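Local coordinates for cupin 2, conserved barrel domain protein (Shewanella frigidimarina, PDB 2PFW) that is of unknown function but folds as a small RmlC-like cupin barrel, related in sequence to KdgF-type proteins, at residues 17-20 against 21-25; 58-62 against 63-67. All blocks are in the same frame, centred on the assembly; numbering follows the deposited sequence.

Two strand-to-strand turns in one cupin barrel illustrate how the chemistry of a reversal follows its place in the fold. Interaction 1 stays within the six-stranded sheet, closing a hairpin between the outermost strand 17-18 and strand 23-31. It lies at the surface and is held mainly by backbone hydrogen bonds, with an aliphatic side chain across a guanidinium. Interaction 2 leaves that same sheet at strand 55-61 and enters the four-stranded one at strand 65-69. No hydrogen bond joins its two halves, and buried apolar side chains do the work. The two lie about 16 Å apart between centres, and glycine serves both, paired in the type I' turn of interaction 1, single at the corner of interaction 2.

Interaction 1 (17-20 against 21-25); sequences EDIG and GGLKR
Glu17 and Arg25 pair through their backbones: Glu17 N donates to Arg25 O at 2.9 Å, almost straight at 171°, and Arg25 N returns a bond to Glu17 O. Nearer the turn, Ile19 N reaches Leu23 O over 3.3 Å. Gly21 and Gly22 fill the corner of a type I' turn, both with positive phi, and a weak bond from Leu23 N to Gly20 O closes it. Asp18 adds an Asx turn, its OD1 taking Gly20 N from above the carboxylate plane at 2.9 Å.

Apolar contact centres on Ile19. With CG1 set between the backbone N and carbonyl carbon (chi1 58°), that branch packs on Leu23 CB at 3.7 Å, while CG2 lies over one face of the Arg25 guanidinium, 3.8 Å from CZ. Cutting Ile19 back to an alanine would probably leave this face without that cover and open a gap beside Leu23.

Charge is looser: Glu17 OE1 stays 4.2 Å from Arg25 NH2, beyond a salt bridge, and accepts from a water that also makes a weak bond to Arg25 O. Arg25 has a cation-pi partner in Phe111. The whole is a tight antiparallel hairpin at the margin of the cupin barrel's larger sheet.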
loop_
_atom_site.group_PDB
_atom_site.type_symbol
_atom_site.label_atom_id
_atom_site.label_comp_id
_atom_site.label_asym_id
_atom_site.label_seq_id
_atom_site.Cartn_x
_atom_site.Cartn_y
_atom_site.Cartn_z
ATOM N N GLU A 17 -12.795 11.226 3.368
ATOM C CA GLU A 17 -12.953 12.566 2.813
ATOM C C GLU A 17 -13.525 12.501 1.401
ATOM O O GLU A 17 -12.967 11.860 0.509
ATOM C CB GLU A 17 -11.612 13.299 2.827
ATOM C CG GLU A 17 -11.690 14.723 2.306
ATOM C CD GLU A 17 -10.417 15.513 2.545
ATOM O OE1 GLU A 17 -9.361 14.902 2.821
ATOM O OE2 GLU A 17 -10.475 16.761 2.454
ATOM N N ASP A 18 -14.664 13.155 1.197
ATOM C CA ASP A 18 -15.265 13.288 -0.123
ATOM C C ASP A 18 -14.466 14.280 -0.961
ATOM O O ASP A 18 -14.473 15.479 -0.687
ATOM C CB ASP A 18 -16.722 13.740 -0.011
ATOM C CG ASP A 18 -17.299 14.176 -1.345
ATOM O OD1 ASP A 18 -16.808 13.677 -2.382
ATOM O OD2 ASP A 18 -18.227 15.009 -1.351
ATOM N N ILE A 19 -13.783 13.785 -1.982
ATOM C CA ILE A 19 -12.947 14.634 -2.827
ATOM C C ILE A 19 -13.568 14.826 -4.203
ATOM O O ILE A 19 -12.873 15.189 -5.150
ATOM C CB ILE A 19 -11.542 14.022 -2.980
ATOM C CG1 ILE A 19 -11.572 12.616 -3.572
ATOM C CG2 ILE A 19 -10.809 14.060 -1.649
ATOM C CD1 ILE A 19 -10.272 12.141 -4.167
ATOM N N GLY A 20 -14.869 14.579 -4.314
ATOM C CA GLY A 20 -15.601 14.756 -5.554
ATOM C C GLY A 20 -15.202 13.758 -6.624
ATOM O O GLY A 20 -14.240 13.006 -6.466
ATOM N N GLY A 21 -15.941 13.737 -7.730
ATOM C CA GLY A 21 -15.646 12.869 -8.857
ATOM C C GLY A 21 -16.028 11.428 -8.579
ATOM O O GLY A 21 -15.577 10.520 -9.278
ATOM N N GLY A 22 -16.856 11.202 -7.565
ATOM C CA GLY A 22 -17.270 9.853 -7.196
ATOM C C GLY A 22 -16.208 9.143 -6.369
ATOM O O GLY A 22 -16.294 7.930 -6.178
ATOM N N LEU A 23 -15.234 9.907 -5.897
ATOM C CA LEU A 23 -14.076 9.415 -5.172
ATOM C C LEU A 23 -14.139 9.794 -3.692
ATOM O O LEU A 23 -14.548 10.899 -3.343
ATOM C CB LEU A 23 -12.782 9.962 -5.773
ATOM C CG LEU A 23 -12.331 9.449 -7.134
ATOM C CD1 LEU A 23 -10.809 9.449 -7.225
ATOM C CD2 LEU A 23 -12.871 8.058 -7.418
ATOM N N LYS A 24 -13.722 8.863 -2.842
ATOM C CA LYS A 24 -13.566 9.101 -1.410
ATOM C C LYS A 24 -12.174 8.663 -0.967
ATOM O O LYS A 24 -11.695 7.623 -1.418
ATOM C CB LYS A 24 -14.625 8.363 -0.604
ATOM C CG LYS A 24 -16.023 8.957 -0.661
ATOM C CD LYS A 24 -16.980 8.211 0.248
ATOM C CE LYS A 24 -18.116 7.527 -0.499
ATOM N NZ LYS A 24 -17.840 6.077 -0.728
ATOM N N ARG A 25 -11.515 9.439 -0.113
ATOM C CA ARG A 25 -10.110 9.172 0.194
ATOM C C ARG A 25 -9.877 9.078 1.703
ATOM O O ARG A 25 -10.404 9.900 2.454
ATOM C CB ARG A 25 -9.207 10.258 -0.396
ATOM C CG ARG A 25 -7.720 10.018 -0.205
ATOM C CD ARG A 25 -6.874 10.951 -1.064
ATOM N NE ARG A 25 -7.026 12.332 -0.634
ATOM C CZ ARG A 25 -7.032 13.431 -1.363
ATOM N NH1 ARG A 25 -6.885 13.398 -2.679
ATOM N NH2 ARG A 25 -7.189 14.610 -0.768
HETATM O O HOH W 1 -8.353 12.530 3.459
#

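Interaction 2 (58-62 against 63-67); sequences SYVVE and GEFHV
Glu62 O, the carbonyl oxygen at the corner, meets the edge of the Phe65 ring near its plane, 3.6 Å from CE1. No hydrogen bond links the two segments, and the rest of the contact is mainly apolar. Val60 CG1 approaches the ring obliquely, 3.5 Å from the neighbouring CD1, and also lies 3.7 Å from Gly63 O. Its torsion explains the reach: CG1 stands anti to the backbone N (chi1 -171°). The valine and phenylalanine side chains run past one another in opposite senses.

Gly63 makes the bend possible, for at its backbone angles (phi 112°, psi 174°) a side chain would be jammed against Glu62 O. Just before it, Val61 and Glu62 together face Ile99 in a classic beta bulge. Leu100 touches both Val60 and Phe65, and Phe41 meets the Phe65 ring edge-to-face, which places the pair in the buried interior. Gly63 also falls where the closing glycine of the first cupin motif is expected, with six residues between it and the usual glutamate position, here probably taken by Gln56. The contact thus marks a passage from one sheet to the other in a cupin beta barrel.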
loop_
_atom_site.group_PDB
_atom_site.type_symbol
_atom_site.label_atom_id
_atom_site.label_comp_id
_atom_site.label_asym_id
_atom_site.label_seq_id
_atom_site.Cartn_x
_atom_site.Cartn_y
_atom_site.Cartn_z
ATOM N N SER A 58 0.145 0.912 -6.735
ATOM C CA SER A 58 -1.280 0.818 -6.429
ATOM C C SER A 58 -1.681 -0.653 -6.310
ATOM O O SER A 58 -1.205 -1.505 -7.057
ATOM C CB SER A 58 -2.114 1.524 -7.493
ATOM O OG SER A 58 -2.407 2.864 -7.180
ATOM N N TYR A 59 -2.555 -0.923 -5.344
ATOM C CA TYR A 59 -3.053 -2.264 -5.077
ATOM C C TYR A 59 -4.578 -2.286 -5.179
ATOM O O TYR A 59 -5.234 -1.387 -4.654
ATOM C CB TYR A 59 -2.626 -2.760 -3.691
ATOM C CG TYR A 59 -3.135 -4.159 -3.396
ATOM C CD1 TYR A 59 -2.533 -5.272 -3.945
ATOM C CD2 TYR A 59 -4.230 -4.348 -2.555
ATOM C CE1 TYR A 59 -2.995 -6.552 -3.676
ATOM C CE2 TYR A 59 -4.697 -5.620 -2.284
ATOM C CZ TYR A 59 -4.079 -6.709 -2.844
ATOM O OH TYR A 59 -4.554 -7.975 -2.569
ATOM N N VAL A 60 -5.133 -3.297 -5.849
ATOM C CA VAL A 60 -6.594 -3.365 -5.921
ATOM C C VAL A 60 -7.135 -4.138 -4.715
ATOM O O VAL A 60 -6.898 -5.335 -4.601
ATOM C CB VAL A 60 -7.107 -4.001 -7.220
ATOM C CG1 VAL A 60 -8.621 -3.832 -7.313
ATOM C CG2 VAL A 60 -6.447 -3.393 -8.447
ATOM N N VAL A 61 -7.836 -3.427 -3.839
ATOM C CA VAL A 61 -8.473 -4.066 -2.688
ATOM C C VAL A 61 -9.719 -4.808 -3.164
ATOM O O VAL A 61 -9.841 -6.012 -2.936
ATOM C CB VAL A 61 -8.842 -3.064 -1.589
ATOM C CG1 VAL A 61 -9.744 -3.716 -0.557
ATOM C CG2 VAL A 61 -7.580 -2.512 -0.937
ATOM N N GLU A 62 -10.632 -4.111 -3.842
ATOM C CA GLU A 62 -11.708 -4.836 -4.523
ATOM C C GLU A 62 -12.317 -4.018 -5.658
ATOM O O GLU A 62 -12.273 -2.793 -5.652
ATOM C CB GLU A 62 -12.787 -5.230 -3.516
ATOM C CG GLU A 62 -13.621 -4.060 -3.040
ATOM C CD GLU A 62 -15.064 -4.447 -2.772
ATOM O OE1 GLU A 62 -15.619 -5.264 -3.538
ATOM O OE2 GLU A 62 -15.636 -3.927 -1.794
ATOM N N GLY A 63 -12.904 -4.721 -6.620
ATOM C CA GLY A 63 -13.592 -4.124 -7.752
ATOM C C GLY A 63 -12.830 -4.382 -9.038
ATOM O O GLY A 63 -11.729 -4.930 -9.010
ATOM N N GLU A 64 -13.396 -3.998 -10.177
ATOM C CA GLU A 64 -12.726 -4.212 -11.457
ATOM C C GLU A 64 -12.186 -2.868 -11.956
ATOM O O GLU A 64 -12.938 -1.905 -12.084
ATOM C CB GLU A 64 -13.649 -4.848 -12.484
ATOM C CG GLU A 64 -14.196 -6.221 -12.150
ATOM C CD GLU A 64 -13.142 -7.293 -11.985
ATOM O OE1 GLU A 64 -12.361 -7.531 -12.931
ATOM O OE2 GLU A 64 -13.098 -7.898 -10.891
ATOM N N PHE A 65 -10.881 -2.820 -12.199
ATOM C CA PHE A 65 -10.235 -1.564 -12.574
ATOM C C PHE A 65 -9.674 -1.673 -13.993
ATOM O O PHE A 65 -8.854 -2.547 -14.263
ATOM C CB PHE A 65 -9.129 -1.186 -11.586
ATOM C CG PHE A 65 -9.705 -0.551 -10.328
ATOM C CD1 PHE A 65 -10.154 -1.345 -9.285
ATOM C CD2 PHE A 65 -9.793 0.824 -10.210
ATOM C CE1 PHE A 65 -10.684 -0.761 -8.152
ATOM C CE2 PHE A 65 -10.318 1.414 -9.077
ATOM C CZ PHE A 65 -10.764 0.613 -8.041
ATOM N N HIS A 66 -10.146 -0.788 -14.863
ATOM C CA HIS A 66 -9.556 -0.575 -16.177
ATOM C C HIS A 66 -8.403 0.419 -16.017
ATOM O O HIS A 66 -8.661 1.606 -15.821
ATOM C CB HIS A 66 -10.569 -0.039 -17.184
ATOM C CG HIS A 66 -11.612 -1.021 -17.615
ATOM N ND1 HIS A 66 -12.535 -1.542 -16.738
ATOM C CD2 HIS A 66 -11.897 -1.575 -18.819
ATOM C CE1 HIS A 66 -13.338 -2.376 -17.376
ATOM N NE2 HIS A 66 -12.968 -2.414 -18.644
ATOM N N VAL A 67 -7.165 -0.053 -16.083
ATOM C CA VAL A 67 -6.056 0.863 -15.801
ATOM C C VAL A 67 -5.193 1.088 -17.041
ATOM O O VAL A 67 -4.778 0.148 -17.719
ATOM C CB VAL A 67 -5.179 0.369 -14.638
ATOM C CG1 VAL A 67 -4.021 1.333 -14.419
ATOM C CG2 VAL A 67 -6.013 0.233 -13.372
#